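Local structure of cell division control protein Cdc48 (Mycobacterium smegmatis, 5E7P) at residues H21-R27 and E96-V102. The protein probably binds and hydrolyses ATP, with ADP bound in both of its nucleotide sites. Residues are numbered along the deposited sequence.
Sequences HLRLTAR and ENAAVLV
Val-100 lays its CG1 methyl over Ala-26, 3.7 Å from Ala-26 CB, and against Leu-24, 4.3 Å from Leu-24 CB; its p rotamer puts CG1 there. The backbone is extended over 22-27 and 98-102, antiparallel strands whose N-to-C directions are 128° apart, so the pair is strongly twisted. Leu-22/Val-102 (Leu-22 N to Val-102 O 2.9 Å, Val-102 N to Leu-22 O 2.8 Å) and Leu-24/Val-100 (Leu-24 N to Val-100 O and Val-100 N to Leu-24 O, both 2.8 Å) are hydrogen-bonded pairs; Arg-23/Leu-101 and Thr-25/Ala-99 are non-hydrogen-bonded, CA-CA 4.6 and 4.8 Å. Ala-26 N donates to Ala-98 O (2.8 Å), whereas Ala-26 O receives Asn-97 N (2.7 Å, a bent 138°), Asn-97 at phi 63° breaking the extended run. Leu-24 CD1 meets Val-102 CG2 at 4.0 Å; on the more exposed face, Arg-23 CG lies 3.9 Å from Ala-99 CB. These inner strands fit the double-psi beta-barrel of the CDC48 N-terminal domain: 81-84 flanks 22-28 in parallel, 57-61 flanks 98-104 antiparallel, helix 44-50 covers Leu-22, Leu-24 and Val-102, and helix 690-707 touches Leu-22.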
ATOM      1  N   HIS A  21      17.046  19.330   2.541  1.00 31.82           N
ATOM      2  CA  HIS A  21      17.043  19.402   3.997  1.00 32.29           C
ATOM      3  C   HIS A  21      16.880  20.840   4.477  1.00 34.19           C
ATOM      4  O   HIS A  21      17.207  21.786   3.760  1.00 37.29           O
ATOM      5  CB  HIS A  21      18.347  18.828   4.555  1.00 33.26           C
ATOM      6  CG  HIS A  21      19.563  19.592   4.133  1.00 32.27           C
ATOM      7  ND1 HIS A  21      20.187  19.384   2.923  1.00 31.75           N
ATOM      8  CD2 HIS A  21      20.252  20.580   4.751  1.00 32.29           C
ATOM      9  CE1 HIS A  21      21.217  20.206   2.816  1.00 34.02           C
ATOM     10  NE2 HIS A  21      21.279  20.942   3.913  1.00 33.54           N
ATOM     11  N   LEU A  22      16.380  20.999   5.697  1.00 33.56           N
ATOM     12  CA  LEU A  22      16.202  22.317   6.290  1.00 34.67           C
ATOM     13  C   LEU A  22      16.473  22.276   7.784  1.00 38.18           C
ATOM     14  O   LEU A  22      16.173  21.286   8.451  1.00 35.70           O
ATOM     15  CB  LEU A  22      14.780  22.825   6.057  1.00 34.86           C
ATOM     16  CG  LEU A  22      14.393  23.245   4.641  1.00 33.35           C
ATOM     17  CD1 LEU A  22      12.895  23.452   4.554  1.00 30.51           C
ATOM     18  CD2 LEU A  22      15.140  24.513   4.256  1.00 34.44           C
ATOM     19  N   ARG A  23      17.052  23.352   8.305  1.00 43.61           N
ATOM     20  CA  ARG A  23      17.180  23.510   9.744  1.00 46.12           C
ATOM     21  C   ARG A  23      15.969  24.279  10.249  1.00 44.89           C
ATOM     22  O   ARG A  23      15.661  25.358   9.746  1.00 44.74           O
ATOM     23  CB  ARG A  23      18.461  24.259  10.102  1.00 50.49           C
ATOM     24  CG  ARG A  23      18.722  24.351  11.599  1.00 57.08           C
ATOM     25  CD  ARG A  23      19.648  25.511  11.931  1.00 64.65           C
ATOM     26  NE  ARG A  23      20.923  25.419  11.224  1.00 69.54           N
ATOM     27  CZ  ARG A  23      21.814  26.404  11.158  1.00 73.08           C
ATOM     28  NH1 ARG A  23      21.569  27.565  11.752  1.00 74.57           N
ATOM     29  NH2 ARG A  23      22.948  26.230  10.491  1.00 73.31           N
ATOM     30  N   LEU A  24      15.278  23.718  11.233  1.00 44.00           N
ATOM     31  CA  LEU A  24      14.110  24.373  11.803  1.00 46.27           C
ATOM     32  C   LEU A  24      14.240  24.484  13.315  1.00 48.30           C
ATOM     33  O   LEU A  24      15.140  23.896  13.914  1.00 47.51           O
ATOM     34  CB  LEU A  24      12.832  23.604  11.452  1.00 45.30           C
ATOM     35  CG  LEU A  24      12.479  23.447   9.972  1.00 43.43           C
ATOM     36  CD1 LEU A  24      11.182  22.674   9.825  1.00 43.55           C
ATOM     37  CD2 LEU A  24      12.369  24.802   9.298  1.00 44.59           C
ATOM     38  N   THR A  25      13.338  25.247  13.922  1.00 50.18           N
ATOM     39  CA  THR A  25      13.261  25.334  15.373  1.00 51.73           C
ATOM     40  C   THR A  25      12.282  24.279  15.876  1.00 51.95           C
ATOM     41  O   THR A  25      11.161  24.171  15.377  1.00 50.23           O
ATOM     42  CB  THR A  25      12.797  26.729  15.835  1.00 52.01           C
ATOM     43  OG1 THR A  25      13.564  27.737  15.163  1.00 51.51           O
ATOM     44  CG2 THR A  25      12.970  26.880  17.339  1.00 52.90           C
ATOM     45  N   ALA A  26      12.709  23.495  16.860  1.00 53.77           N
ATOM     46  CA  ALA A  26      11.885  22.411  17.381  1.00 53.31           C
ATOM     47  C   ALA A  26      11.159  22.823  18.654  1.00 57.18           C
ATOM     48  O   ALA A  26      11.771  22.938  19.716  1.00 59.78           O
ATOM     49  CB  ALA A  26      12.735  21.174  17.631  1.00 51.11           C
ATOM     50  N   ARG A  27       9.852  23.045  18.544  1.00 57.75           N
ATOM     51  CA  ARG A  27       9.039  23.388  19.706  1.00 60.57           C
ATOM     52  C   ARG A  27       8.249  22.183  20.204  1.00 58.67           C
ATOM     53  O   ARG A  27       7.833  21.332  19.419  1.00 56.89           O
ATOM     54  CB  ARG A  27       8.097  24.549  19.388  1.00 64.27           C
ATOM     55  CG  ARG A  27       8.809  25.817  18.942  1.00 69.06           C
ATOM     56  CD  ARG A  27       7.874  27.016  18.967  1.00 74.36           C
ATOM     57  NE  ARG A  27       6.548  26.690  18.447  1.00 76.25           N
ATOM     58  CZ  ARG A  27       5.587  27.584  18.233  1.00 77.51           C
ATOM     59  NH1 ARG A  27       4.410  27.195  17.758  1.00 76.83           N
ATOM     60  NH2 ARG A  27       5.804  28.867  18.490  1.00 79.00           N
ATOM     61  N   GLU A  96      14.322  21.437  23.695  1.00 70.44           N
ATOM     62  CA  GLU A  96      13.185  22.265  23.314  1.00 72.19           C
ATOM     63  C   GLU A  96      13.668  23.637  22.854  1.00 72.15           C
ATOM     64  O   GLU A  96      14.604  24.196  23.427  1.00 74.34           O
ATOM     65  CB  GLU A  96      12.196  22.401  24.473  1.00 76.49           C
ATOM     66  CG  GLU A  96      10.854  22.992  24.067  1.00 78.17           C
ATOM     67  CD  GLU A  96       9.884  23.110  25.228  1.00 81.06           C
ATOM     68  OE1 GLU A  96       8.806  23.714  25.041  1.00 81.30           O
ATOM     69  OE2 GLU A  96      10.199  22.600  26.325  1.00 82.53           O
ATOM     70  N   ASN A  97      13.032  24.156  21.807  1.00 70.14           N
ATOM     71  CA  ASN A  97      13.395  25.440  21.205  1.00 69.26           C
ATOM     72  C   ASN A  97      14.798  25.467  20.599  1.00 66.59           C
ATOM     73  O   ASN A  97      15.350  26.537  20.340  1.00 66.99           O
ATOM     74  CB  ASN A  97      13.213  26.595  22.197  1.00 72.40           C
ATOM     75  CG  ASN A  97      11.787  26.718  22.691  1.00 74.46           C
ATOM     76  OD1 ASN A  97      11.522  26.621  23.889  1.00 76.22           O
ATOM     77  ND2 ASN A  97      10.856  26.934  21.767  1.00 74.24           N
ATOM     78  N   ALA A  98      15.367  24.287  20.368  1.00 62.78           N
ATOM     79  CA  ALA A  98      16.673  24.180  19.725  1.00 60.08           C
ATOM     80  C   ALA A  98      16.521  23.871  18.238  1.00 57.06           C
ATOM     81  O   ALA A  98      15.407  23.726  17.735  1.00 56.77           O
ATOM     82  CB  ALA A  98      17.523  23.123  20.410  1.00 60.27           C
ATOM     83  N   ALA A  99      17.646  23.769  17.538  1.00 53.99           N
ATOM     84  CA  ALA A  99      17.627  23.535  16.099  1.00 49.97           C
ATOM     85  C   ALA A  99      17.494  22.054  15.768  1.00 48.38           C
ATOM     86  O   ALA A  99      18.059  21.205  16.456  1.00 48.31           O
ATOM     87  CB  ALA A  99      18.880  24.112  15.449  1.00 48.51           C
ATOM     88  N   VAL A 100      16.743  21.756  14.712  1.00 46.12           N
ATOM     89  CA  VAL A 100      16.603  20.385  14.232  1.00 43.03           C
ATOM     90  C   VAL A 100      16.736  20.311  12.708  1.00 40.00           C
ATOM     91  O   VAL A 100      16.196  21.149  11.983  1.00 40.49           O
ATOM     92  CB  VAL A 100      15.268  19.745  14.692  1.00 43.60           C
ATOM     93  CG1 VAL A 100      14.076  20.555  14.205  1.00 43.36           C
ATOM     94  CG2 VAL A 100      15.172  18.301  14.219  1.00 42.90           C
ATOM     95  N   LEU A 101      17.481  19.320  12.231  1.00 36.29           N
ATOM     96  CA  LEU A 101      17.606  19.085  10.799  1.00 33.78           C
ATOM     97  C   LEU A 101      16.504  18.150  10.311  1.00 34.19           C
ATOM     98  O   LEU A 101      16.339  17.042  10.826  1.00 33.39           O
ATOM     99  CB  LEU A 101      18.984  18.514  10.458  1.00 33.19           C
ATOM    100  CG  LEU A 101      20.054  19.528  10.038  1.00 33.33           C
ATOM    101  CD1 LEU A 101      19.639  20.239   8.754  1.00 33.12           C
ATOM    102  CD2 LEU A 101      20.340  20.533  11.147  1.00 31.15           C
ATOM    103  N   VAL A 102      15.746  18.610   9.322  1.00 35.27           N
ATOM    104  CA  VAL A 102      14.657  17.828   8.756  1.00 34.83           C
ATOM    105  C   VAL A 102      14.963  17.503   7.299  1.00 35.94           C
ATOM    106  O   VAL A 102      15.422  18.364   6.550  1.00 36.52           O
ATOM    107  CB  VAL A 102      13.323  18.593   8.837  1.00 34.21           C
ATOM    108  CG1 VAL A 102      12.156  17.670   8.512  1.00 32.40           C
ATOM    109  CG2 VAL A 102      13.151  19.203  10.215  1.00 36.20           C
TER